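PDB 5HEA: putative glycosyltransferase (GalT1) from Streptococcus parasanguinis FW213, which probably transfers a sugar from a nucleotide-activated donor, the chain here being the C-terminal part of the protein and containing a GT-A-type glycosyltransferase domain. Local coordinates for residues L6-E17 / F35-D46; G113-F121 / L163-K174. All coordinates share one frame; numbering follows the deposited sequence.

Contact 1: L6-E17 / F35-D46; sequences LISIIVPVYNVE and FEIILINDGSTD
Strands 7-13 and 35-41 run parallel with Ile7 abreast of Phe35 and Val13 of Asn41, their axes 4.6 Å apart and inclined by 20°, and seven backbone hydrogen bonds from Glu36 N to Ile7 O through Asp42 N to Val13 O close the ladder. With helix 20-28 between them they form a beta-alpha-beta unit, part of the Rossmann-like nucleotide-binding half expected of a GT-A fold. Beta-branched residues suit such strands. On the face bearing Ile9, Val11 and Val13, CD2 of Leu39 lies 3.7 Å from Val11 CG1 and also touches Val13 CG2; helix 48-58 packs on Val13 and Leu39. The other face carries Ile10, whose CG2 meets Ile40 CD1 at 3.7 Å beneath helix 72-82. Here too is a buried polar pair: Ser8 OG donates to Glu36 OE2 over 2.5 Å, using the carboxylate's anti lone pair. Glu36 CG sits between its backbone N and carbonyl carbon (chi1 60°), which turns the extended chain across to Ser8, and the backbone N of Ser84 gives OE2 another donor.

Beyond the strands the two loops interlock. Asn41 OD1 accepts from both the hydroxyl and the backbone N of Ser44, an Asx motif that fixes the turn, while Ser44 OG takes the N-H of Asn15. The Asn15 amide serves two ways: ND2 reaches Thr45 OG1, and OD1 receives Thr45 N at 2.7 Å in the carbonyl plane, on a lone pair. Asp46 holds Ser48 OG through OD1 and accepts Glu17 N at its OD2, a 3.1 Å bond that arrives 37° out of the carboxylate plane.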
loop_
_atom_site.group_PDB
_atom_site.type_symbol
_atom_site.label_atom_id
_atom_site.label_comp_id
_atom_site.label_asym_id
_atom_site.label_seq_id
_atom_site.Cartn_x
_atom_site.Cartn_y
_atom_site.Cartn_z
ATOM N N LEU A 6 -18.712 -31.199 -29.569
ATOM C CA LEU A 6 -18.777 -30.715 -28.197
ATOM C C LEU A 6 -18.834 -29.191 -28.126
ATOM O O LEU A 6 -18.005 -28.490 -28.718
ATOM C CB LEU A 6 -17.597 -31.243 -27.393
ATOM C CG LEU A 6 -17.506 -30.783 -25.938
ATOM C CD1 LEU A 6 -18.547 -31.502 -25.080
ATOM C CD2 LEU A 6 -16.089 -31.019 -25.419
ATOM N N ILE A 7 -19.837 -28.687 -27.418
ATOM C CA ILE A 7 -19.930 -27.265 -27.167
ATOM C C ILE A 7 -19.467 -26.975 -25.737
ATOM O O ILE A 7 -19.950 -27.581 -24.783
ATOM C CB ILE A 7 -21.364 -26.747 -27.383
ATOM C CG1 ILE A 7 -21.783 -26.918 -28.848
ATOM C CG2 ILE A 7 -21.468 -25.274 -26.981
ATOM C CD1 ILE A 7 -23.233 -26.561 -29.085
ATOM N N SER A 8 -18.529 -26.050 -25.586
ATOM C CA SER A 8 -18.122 -25.627 -24.244
ATOM C C SER A 8 -18.903 -24.394 -23.783
ATOM O O SER A 8 -18.840 -23.339 -24.418
ATOM C CB SER A 8 -16.621 -25.334 -24.195
ATOM O OG SER A 8 -15.851 -26.495 -24.452
ATOM N N ILE A 9 -19.619 -24.532 -22.669
ATOM C CA ILE A 9 -20.396 -23.438 -22.080
ATOM C C ILE A 9 -19.670 -22.888 -20.869
ATOM O O ILE A 9 -19.516 -23.585 -19.862
ATOM C CB ILE A 9 -21.767 -23.920 -21.592
ATOM C CG1 ILE A 9 -22.473 -24.726 -22.695
ATOM C CG2 ILE A 9 -22.606 -22.725 -21.119
ATOM C CD1 ILE A 9 -23.682 -25.513 -22.184
ATOM N N ILE A 10 -19.227 -21.640 -20.975
ATOM C CA ILE A 10 -18.436 -20.997 -19.936
ATOM C C ILE A 10 -19.328 -20.162 -19.031
ATOM O O ILE A 10 -20.012 -19.241 -19.481
ATOM C CB ILE A 10 -17.304 -20.145 -20.556
ATOM C CG1 ILE A 10 -16.309 -21.067 -21.275
ATOM C CG2 ILE A 10 -16.608 -19.291 -19.481
ATOM C CD1 ILE A 10 -15.378 -20.354 -22.238
ATOM N N VAL A 11 -19.329 -20.504 -17.749
ATOM C CA VAL A 11 -20.241 -19.885 -16.802
ATOM C C VAL A 11 -19.459 -19.354 -15.601
ATOM O O VAL A 11 -19.121 -20.101 -14.684
ATOM C CB VAL A 11 -21.329 -20.889 -16.347
ATOM C CG1 VAL A 11 -22.281 -20.249 -15.322
ATOM C CG2 VAL A 11 -22.107 -21.413 -17.553
ATOM N N PRO A 12 -19.143 -18.055 -15.615
ATOM C CA PRO A 12 -18.476 -17.445 -14.466
ATOM C C PRO A 12 -19.444 -17.361 -13.292
ATOM O O PRO A 12 -20.625 -17.055 -13.472
ATOM C CB PRO A 12 -18.130 -16.034 -14.966
ATOM C CG PRO A 12 -18.189 -16.139 -16.462
ATOM C CD PRO A 12 -19.276 -17.114 -16.736
ATOM N N VAL A 13 -18.940 -17.641 -12.099
ATOM C CA VAL A 13 -19.779 -17.685 -10.909
ATOM C C VAL A 13 -19.145 -16.839 -9.825
ATOM O O VAL A 13 -18.052 -17.151 -9.345
ATOM C CB VAL A 13 -19.951 -19.133 -10.388
ATOM C CG1 VAL A 13 -20.689 -19.142 -9.048
ATOM C CG2 VAL A 13 -20.694 -19.978 -11.403
ATOM N N TYR A 14 -19.818 -15.752 -9.453
ATOM C CA TYR A 14 -19.401 -14.958 -8.301
ATOM C C TYR A 14 -20.624 -14.475 -7.519
ATOM O O TYR A 14 -21.397 -13.652 -8.007
ATOM C CB TYR A 14 -18.505 -13.770 -8.697
ATOM C CG TYR A 14 -17.995 -13.031 -7.469
ATOM C CD1 TYR A 14 -17.089 -13.634 -6.608
ATOM C CD2 TYR A 14 -18.451 -11.755 -7.151
ATOM C CE1 TYR A 14 -16.639 -12.992 -5.472
ATOM C CE2 TYR A 14 -18.002 -11.098 -6.012
ATOM C CZ TYR A 14 -17.094 -11.726 -5.180
ATOM O OH TYR A 14 -16.632 -11.099 -4.052
ATOM N N ASN A 15 -20.799 -15.027 -6.320
ATOM C CA ASN A 15 -21.846 -14.608 -5.385
ATOM C C ASN A 15 -23.238 -14.531 -6.004
ATOM O O ASN A 15 -23.912 -13.500 -5.932
ATOM C CB ASN A 15 -21.471 -13.294 -4.696
ATOM C CG ASN A 15 -20.361 -13.481 -3.689
ATOM O OD1 ASN A 15 -19.865 -14.588 -3.510
ATOM N ND2 ASN A 15 -19.961 -12.405 -3.031
ATOM N N VAL A 16 -23.663 -15.636 -6.606
ATOM C CA VAL A 16 -24.965 -15.691 -7.262
ATOM C C VAL A 16 -25.853 -16.790 -6.686
ATOM O O VAL A 16 -26.637 -17.416 -7.408
ATOM C CB VAL A 16 -24.800 -15.879 -8.791
ATOM C CG1 VAL A 16 -24.387 -14.562 -9.440
ATOM C CG2 VAL A 16 -23.774 -16.980 -9.097
ATOM N N GLU A 17 -25.746 -17.010 -5.379
ATOM C CA GLU A 17 -26.483 -18.101 -4.725
ATOM C C GLU A 17 -27.997 -18.113 -5.015
ATOM O O GLU A 17 -28.613 -19.175 -5.073
ATOM C CB GLU A 17 -26.228 -18.111 -3.211
ATOM C CG GLU A 17 -26.952 -17.020 -2.431
ATOM C CD GLU A 17 -26.647 -17.047 -0.933
ATOM O OE1 GLU A 17 -25.837 -17.891 -0.482
ATOM O OE2 GLU A 17 -27.218 -16.210 -0.202
ATOM N N PHE A 35 -22.477 -31.251 -24.525
ATOM C CA PHE A 35 -21.818 -30.052 -24.043
ATOM C C PHE A 35 -21.014 -30.337 -22.786
ATOM O O PHE A 35 -21.190 -31.371 -22.142
ATOM C CB PHE A 35 -22.832 -28.933 -23.765
ATOM C CG PHE A 35 -23.915 -29.319 -22.788
ATOM C CD1 PHE A 35 -23.667 -29.351 -21.424
ATOM C CD2 PHE A 35 -25.175 -29.653 -23.238
ATOM C CE1 PHE A 35 -24.658 -29.714 -20.532
ATOM C CE2 PHE A 35 -26.175 -30.011 -22.358
ATOM C CZ PHE A 35 -25.921 -30.039 -21.000
ATOM N N GLU A 36 -20.120 -29.411 -22.460
ATOM C CA GLU A 36 -19.552 -29.327 -21.132
ATOM C C GLU A 36 -19.896 -27.951 -20.565
ATOM O O GLU A 36 -19.902 -26.941 -21.284
ATOM C CB GLU A 36 -18.040 -29.546 -21.162
ATOM C CG GLU A 36 -17.266 -28.545 -22.005
ATOM C CD GLU A 36 -15.757 -28.760 -21.943
ATOM O OE1 GLU A 36 -15.286 -29.574 -21.118
ATOM O OE2 GLU A 36 -15.037 -28.116 -22.727
ATOM N N ILE A 37 -20.216 -27.926 -19.280
ATOM C CA ILE A 37 -20.404 -26.680 -18.563
ATOM C C ILE A 37 -19.176 -26.454 -17.712
ATOM O O ILE A 37 -18.859 -27.261 -16.837
ATOM C CB ILE A 37 -21.638 -26.725 -17.665
ATOM C CG1 ILE A 37 -22.881 -26.946 -18.531
ATOM C CG2 ILE A 37 -21.729 -25.432 -16.854
ATOM C CD1 ILE A 37 -24.145 -27.290 -17.775
ATOM N N ILE A 38 -18.469 -25.367 -17.996
ATOM C CA ILE A 38 -17.318 -24.975 -17.213
ATOM C C ILE A 38 -17.739 -23.879 -16.257
ATOM O O ILE A 38 -17.966 -22.734 -16.655
ATOM C CB ILE A 38 -16.172 -24.519 -18.106
ATOM C CG1 ILE A 38 -15.921 -25.587 -19.172
ATOM C CG2 ILE A 38 -14.911 -24.275 -17.276
ATOM C CD1 ILE A 38 -14.920 -25.178 -20.191
ATOM N N LEU A 39 -17.909 -24.272 -15.000
ATOM C CA LEU A 39 -18.285 -23.366 -13.934
ATOM C C LEU A 39 -17.024 -22.786 -13.327
ATOM O O LEU A 39 -16.257 -23.511 -12.708
ATOM C CB LEU A 39 -19.058 -24.131 -12.848
ATOM C CG LEU A 39 -20.520 -24.473 -13.112
ATOM C CD1 LEU A 39 -21.127 -25.254 -11.931
ATOM C CD2 LEU A 39 -21.291 -23.192 -13.373
ATOM N N ILE A 40 -16.789 -21.489 -13.498
ATOM C CA ILE A 40 -15.626 -20.885 -12.859
ATOM C C ILE A 40 -16.048 -20.118 -11.615
ATOM O O ILE A 40 -16.508 -18.973 -11.699
ATOM C CB ILE A 40 -14.805 -19.972 -13.807
ATOM C CG1 ILE A 40 -14.440 -20.714 -15.099
ATOM C CG2 ILE A 40 -13.542 -19.485 -13.109
ATOM C CD1 ILE A 40 -15.467 -20.547 -16.204
ATOM N N ASN A 41 -15.910 -20.762 -10.457
ATOM C CA ASN A 41 -16.181 -20.080 -9.203
ATOM C C ASN A 41 -15.025 -19.138 -8.891
ATOM O O ASN A 41 -13.915 -19.578 -8.574
ATOM C CB ASN A 41 -16.384 -21.072 -8.052
ATOM C CG ASN A 41 -16.353 -20.394 -6.717
ATOM O OD1 ASN A 41 -16.877 -19.300 -6.572
ATOM N ND2 ASN A 41 -15.708 -21.018 -5.737
ATOM N N ASP A 42 -15.303 -17.841 -8.969
ATOM C CA ASP A 42 -14.294 -16.790 -8.830
ATOM C C ASP A 42 -14.177 -16.359 -7.364
ATOM O O ASP A 42 -14.308 -15.176 -7.033
ATOM C CB ASP A 42 -14.702 -15.612 -9.746
ATOM C CG ASP A 42 -13.659 -14.504 -9.819
ATOM O OD1 ASP A 42 -12.439 -14.791 -9.819
ATOM O OD2 ASP A 42 -14.079 -13.331 -9.881
ATOM N N GLY A 43 -13.958 -17.330 -6.474
ATOM C CA GLY A 43 -13.786 -17.026 -5.064
ATOM C C GLY A 43 -15.056 -16.530 -4.379
ATOM O O GLY A 43 -14.984 -15.674 -3.505
ATOM N N SER A 44 -16.216 -17.055 -4.775
ATOM C CA SER A 44 -17.476 -16.683 -4.125
ATOM C C SER A 44 -17.414 -16.840 -2.619
ATOM O O SER A 44 -16.749 -17.741 -2.099
ATOM C CB SER A 44 -18.639 -17.530 -4.632
ATOM O OG SER A 44 -18.840 -17.343 -6.015
ATOM N N THR A 45 -18.133 -15.970 -1.921
ATOM C CA THR A 45 -18.144 -15.988 -0.466
ATOM C C THR A 45 -19.522 -16.297 0.098
ATOM O O THR A 45 -19.700 -16.316 1.313
ATOM C CB THR A 45 -17.665 -14.657 0.098
ATOM O OG1 THR A 45 -18.425 -13.611 -0.508
ATOM C CG2 THR A 45 -16.196 -14.445 -0.240
ATOM N N ASP A 46 -20.500 -16.533 -0.775
ATOM C CA ASP A 46 -21.807 -17.024 -0.328
ATOM C C ASP A 46 -21.876 -18.552 -0.484
ATOM O O ASP A 46 -20.868 -19.239 -0.321
ATOM C CB ASP A 46 -22.973 -16.316 -1.051
ATOM C CG ASP A 46 -22.936 -16.493 -2.566
ATOM O OD1 ASP A 46 -22.048 -17.218 -3.064
ATOM O OD2 ASP A 46 -23.812 -15.912 -3.266
#

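Contact 2: G113-F121 / L163-K174; sequences GSDISVCNF and LTFTFSPTKLFK
Asp115 and Lys174 form a salt bridge, OD2 to NZ 2.9 Å, with the ammonium group on the anti side of the carboxylate and 24° out of its plane. The extended lysine passes over the Asp115 backbone to get there, and Lys174 N donates to Asp115 O, so this pair is joined at backbone and side chain alike; Asp115 OD1 is held by Ser203 N. A water links the two segments as well, donating to Ser114 O and accepting a weak bond from Lys174 NZ.

Inward, strands 116-121 and 171-174 make an antiparallel pair in the mixed central sheet of a domain consistent with the GT-A fold. Ser117 and Leu172 are the hydrogen-bonded pair, exchanging two bonds, and Cys119 N continues the ladder to Thr170 O at 2.8 Å. Lys171 is buried, an unusual place for a charge, but a bend at chi4 (66°) brings NZ to the carbonyl oxygens of Leu163, Phe167 and Pro169, the bond to Phe167 O measuring 2.6 Å. These acceptors probably stabilise the positive charge, and the ammonium in turn ties helix 161-166 to the loop that leads into the strand. The aliphatic part of Lys171 lies alongside Val118, CG to CG1 3.8 Å.

Ile116 CD1 approaches the edge of the Phe173 ring at CD1, while Leu163 CD1 lies in the plane of the Phe121 ring, 3.6 Å from its CD2. Leu163 points toward the strand, and with CG anti to the backbone N (chi1 169°) its two methyls reach Phe121 and Asn120.

Strand 116-125 is flanked by 171-174 and 204-217, with helix 101-110 against Ser117, Cys119 and Leu172 and helix 195-201 against Lys171 and Phe173.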
loop_
_atom_site.group_PDB
_atom_site.type_symbol
_atom_site.label_atom_id
_atom_site.label_comp_id
_atom_site.label_asym_id
_atom_site.label_seq_id
_atom_site.Cartn_x
_atom_site.Cartn_y
_atom_site.Cartn_z
ATOM N N GLY A 113 -22.872 -22.820 -42.620
ATOM C CA GLY A 113 -21.442 -22.719 -42.834
ATOM C C GLY A 113 -20.898 -21.423 -42.260
ATOM O O GLY A 113 -19.957 -20.838 -42.795
ATOM N N SER A 114 -21.499 -20.958 -41.172
ATOM C CA SER A 114 -21.029 -19.737 -40.519
ATOM C C SER A 114 -19.971 -20.063 -39.481
ATOM O O SER A 114 -19.811 -21.211 -39.098
ATOM C CB SER A 114 -22.190 -19.021 -39.834
ATOM O OG SER A 114 -23.042 -18.435 -40.789
ATOM N N ASP A 115 -19.271 -19.043 -39.000
ATOM C CA ASP A 115 -18.249 -19.244 -37.978
ATOM C C ASP A 115 -18.787 -18.892 -36.601
ATOM O O ASP A 115 -18.221 -19.285 -35.582
ATOM C CB ASP A 115 -17.050 -18.369 -38.293
ATOM C CG ASP A 115 -16.473 -18.669 -39.675
ATOM O OD1 ASP A 115 -16.459 -17.763 -40.530
ATOM O OD2 ASP A 115 -16.059 -19.822 -39.906
ATOM N N ILE A 116 -19.868 -18.115 -36.600
ATOM C CA ILE A 116 -20.528 -17.634 -35.388
ATOM C C ILE A 116 -22.030 -17.612 -35.653
ATOM O O ILE A 116 -22.458 -17.265 -36.755
ATOM C CB ILE A 116 -20.061 -16.200 -35.024
ATOM C CG1 ILE A 116 -18.537 -16.171 -34.827
ATOM C CG2 ILE A 116 -20.788 -15.693 -33.755
ATOM C CD1 ILE A 116 -17.941 -14.781 -34.637
ATOM N N SER A 117 -22.825 -18.022 -34.669
ATOM C CA SER A 117 -24.260 -17.781 -34.698
ATOM C C SER A 117 -24.634 -16.983 -33.444
ATOM O O SER A 117 -23.974 -17.082 -32.406
ATOM C CB SER A 117 -25.060 -19.084 -34.783
ATOM O OG SER A 117 -24.929 -19.849 -33.599
ATOM N N VAL A 118 -25.679 -16.175 -33.563
ATOM C CA VAL A 118 -26.067 -15.237 -32.521
ATOM C C VAL A 118 -27.577 -15.266 -32.437
ATOM O O VAL A 118 -28.255 -15.259 -33.469
ATOM C CB VAL A 118 -25.627 -13.791 -32.876
ATOM C CG1 VAL A 118 -26.041 -12.791 -31.772
ATOM C CG2 VAL A 118 -24.120 -13.718 -33.139
ATOM N N CYS A 119 -28.115 -15.329 -31.226
ATOM C CA CYS A 119 -29.555 -15.148 -31.069
ATOM C C CYS A 119 -29.822 -13.908 -30.238
ATOM O O CYS A 119 -28.895 -13.187 -29.863
ATOM C CB CYS A 119 -30.251 -16.397 -30.486
ATOM S SG CYS A 119 -29.916 -16.775 -28.740
ATOM N N ASN A 120 -31.086 -13.654 -29.952
ATOM C CA ASN A 120 -31.457 -12.460 -29.218
ATOM C C ASN A 120 -31.812 -12.862 -27.789
ATOM O O ASN A 120 -31.619 -14.019 -27.386
ATOM C CB ASN A 120 -32.642 -11.774 -29.918
ATOM C CG ASN A 120 -32.620 -10.263 -29.768
ATOM O OD1 ASN A 120 -32.204 -9.730 -28.739
ATOM N ND2 ASN A 120 -33.062 -9.564 -30.804
ATOM N N PHE A 121 -32.320 -11.919 -27.010
ATOM C CA PHE A 121 -32.735 -12.259 -25.650
ATOM C C PHE A 121 -34.035 -11.563 -25.289
ATOM O O PHE A 121 -34.345 -10.492 -25.809
ATOM C CB PHE A 121 -31.633 -11.901 -24.626
ATOM C CG PHE A 121 -31.335 -10.436 -24.540
ATOM C CD1 PHE A 121 -32.037 -9.619 -23.665
ATOM C CD2 PHE A 121 -30.365 -9.866 -25.343
ATOM C CE1 PHE A 121 -31.768 -8.264 -23.592
ATOM C CE2 PHE A 121 -30.097 -8.512 -25.279
ATOM C CZ PHE A 121 -30.794 -7.712 -24.404
ATOM N N LEU A 163 -26.832 -5.896 -27.303
ATOM C CA LEU A 163 -26.875 -7.289 -27.747
ATOM C C LEU A 163 -25.667 -7.715 -28.573
ATOM O O LEU A 163 -25.088 -8.778 -28.331
ATOM C CB LEU A 163 -28.132 -7.540 -28.567
ATOM C CG LEU A 163 -28.127 -8.887 -29.287
ATOM C CD1 LEU A 163 -28.249 -10.014 -28.287
ATOM C CD2 LEU A 163 -29.244 -8.917 -30.319
ATOM N N THR A 164 -25.298 -6.885 -29.551
ATOM C CA THR A 164 -24.268 -7.234 -30.515
ATOM C C THR A 164 -22.858 -7.168 -29.934
ATOM O O THR A 164 -22.071 -8.099 -30.086
ATOM C CB THR A 164 -24.329 -6.308 -31.757
ATOM O OG1 THR A 164 -25.624 -6.408 -32.367
ATOM C CG2 THR A 164 -23.275 -6.704 -32.786
ATOM N N PHE A 165 -22.533 -6.063 -29.280
ATOM C CA PHE A 165 -21.131 -5.810 -28.934
ATOM C C PHE A 165 -20.792 -5.960 -27.458
ATOM O O PHE A 165 -19.695 -6.398 -27.109
ATOM C CB PHE A 165 -20.694 -4.426 -29.425
ATOM C CG PHE A 165 -20.716 -4.282 -30.919
ATOM C CD1 PHE A 165 -19.734 -4.866 -31.697
ATOM C CD2 PHE A 165 -21.725 -3.572 -31.545
ATOM C CE1 PHE A 165 -19.754 -4.743 -33.073
ATOM C CE2 PHE A 165 -21.746 -3.441 -32.917
ATOM C CZ PHE A 165 -20.760 -4.029 -33.683
ATOM N N THR A 166 -21.718 -5.593 -26.583
ATOM C CA THR A 166 -21.369 -5.521 -25.171
ATOM C C THR A 166 -21.939 -6.668 -24.332
ATOM O O THR A 166 -21.813 -6.656 -23.105
ATOM C CB THR A 166 -21.776 -4.164 -24.572
ATOM O OG1 THR A 166 -23.201 -4.080 -24.502
ATOM C CG2 THR A 166 -21.261 -3.032 -25.446
ATOM N N PHE A 167 -22.564 -7.649 -24.986
ATOM C CA PHE A 167 -23.114 -8.808 -24.275
ATOM C C PHE A 167 -22.490 -10.103 -24.794
ATOM O O PHE A 167 -22.646 -10.468 -25.962
ATOM C CB PHE A 167 -24.644 -8.857 -24.401
ATOM C CG PHE A 167 -25.312 -9.679 -23.330
ATOM C CD1 PHE A 167 -24.990 -9.489 -21.994
ATOM C CD2 PHE A 167 -26.264 -10.639 -23.660
ATOM C CE1 PHE A 167 -25.605 -10.248 -20.994
ATOM C CE2 PHE A 167 -26.877 -11.406 -22.680
ATOM C CZ PHE A 167 -26.546 -11.209 -21.336
ATOM N N SER A 168 -21.767 -10.799 -23.933
ATOM C CA SER A 168 -21.104 -12.030 -24.364
ATOM C C SER A 168 -21.992 -13.279 -24.593
ATOM O O SER A 168 -21.667 -14.095 -25.459
ATOM C CB SER A 168 -19.914 -12.362 -23.455
ATOM O OG SER A 168 -20.322 -12.496 -22.112
ATOM N N PRO A 169 -23.081 -13.458 -23.806
ATOM C CA PRO A 169 -23.941 -14.607 -24.123
ATOM C C PRO A 169 -24.730 -14.434 -25.411
ATOM O O PRO A 169 -24.598 -13.410 -26.093
ATOM C CB PRO A 169 -24.906 -14.669 -22.925
ATOM C CG PRO A 169 -24.117 -14.006 -21.792
ATOM C CD PRO A 169 -23.417 -12.870 -22.495
ATOM N N THR A 170 -25.549 -15.442 -25.714
ATOM C CA THR A 170 -26.424 -15.512 -26.910
ATOM C C THR A 170 -25.673 -15.857 -28.189
ATOM O O THR A 170 -26.242 -15.819 -29.272
ATOM C CB THR A 170 -27.346 -14.247 -27.141
ATOM O OG1 THR A 170 -26.662 -13.249 -27.906
ATOM C CG2 THR A 170 -27.858 -13.651 -25.813
ATOM N N LYS A 171 -24.398 -16.213 -28.053
ATOM C CA LYS A 171 -23.513 -16.331 -29.192
ATOM C C LYS A 171 -22.726 -17.626 -29.125
ATOM O O LYS A 171 -22.160 -17.973 -28.089
ATOM C CB LYS A 171 -22.572 -15.113 -29.238
ATOM C CG LYS A 171 -23.351 -13.783 -29.294
ATOM C CD LYS A 171 -22.488 -12.577 -29.021
ATOM C CE LYS A 171 -23.357 -11.327 -28.972
ATOM N NZ LYS A 171 -24.306 -11.320 -27.812
ATOM N N LEU A 172 -22.715 -18.349 -30.238
ATOM C CA LEU A 172 -21.944 -19.582 -30.367
ATOM C C LEU A 172 -20.770 -19.343 -31.317
ATOM O O LEU A 172 -20.973 -18.981 -32.477
ATOM C CB LEU A 172 -22.842 -20.706 -30.890
ATOM C CG LEU A 172 -22.218 -22.090 -31.056
ATOM C CD1 LEU A 172 -21.880 -22.671 -29.690
ATOM C CD2 LEU A 172 -23.143 -23.023 -31.844
ATOM N N PHE A 173 -19.547 -19.540 -30.815
ATOM C CA PHE A 173 -18.317 -19.249 -31.558
ATOM C C PHE A 173 -17.534 -20.520 -31.893
ATOM O O PHE A 173 -17.359 -21.374 -31.028
ATOM C CB PHE A 173 -17.372 -18.379 -30.710
ATOM C CG PHE A 173 -17.968 -17.074 -30.249
ATOM C CD1 PHE A 173 -17.953 -15.959 -31.076
ATOM C CD2 PHE A 173 -18.520 -16.956 -28.983
ATOM C CE1 PHE A 173 -18.501 -14.751 -30.656
ATOM C CE2 PHE A 173 -19.069 -15.745 -28.546
ATOM C CZ PHE A 173 -19.061 -14.644 -29.388
ATOM N N LYS A 174 -17.034 -20.632 -33.124
ATOM C CA LYS A 174 -15.986 -21.610 -33.409
ATOM C C LYS A 174 -14.835 -21.330 -32.470
ATOM O O LYS A 174 -14.449 -20.172 -32.276
ATOM C CB LYS A 174 -15.514 -21.527 -34.861
ATOM C CG LYS A 174 -16.470 -22.234 -35.820
ATOM C CD LYS A 174 -15.935 -22.266 -37.230
ATOM C CE LYS A 174 -16.969 -22.846 -38.178
ATOM N NZ LYS A 174 -16.609 -22.612 -39.613
HETATM O O HOH W 1 -19.562 -23.797 -39.924
#

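How the contacts relate
From the N terminus, contact 1 closes first: strand 7-13 leads through helix 20-28 back to strand 35-41, an excursion of 17 residues. The chain then builds strands 62-66 and 87-90 and helix 101-110 before contact 2 opens, and 41 residues separate the segments of contact 2. The two loops therefore follow in series, neither nesting nor crossing. Both belong to one mixed sheet, in which strand 87-90 stands between 7-13, its parallel neighbour, and 171-174, its antiparallel one. The contacts, with centres about 19 Å apart, meet directly where Ile7 CG2 packs 3.8 Å from Leu172 CD1, joining the parallel region to the antiparallel one.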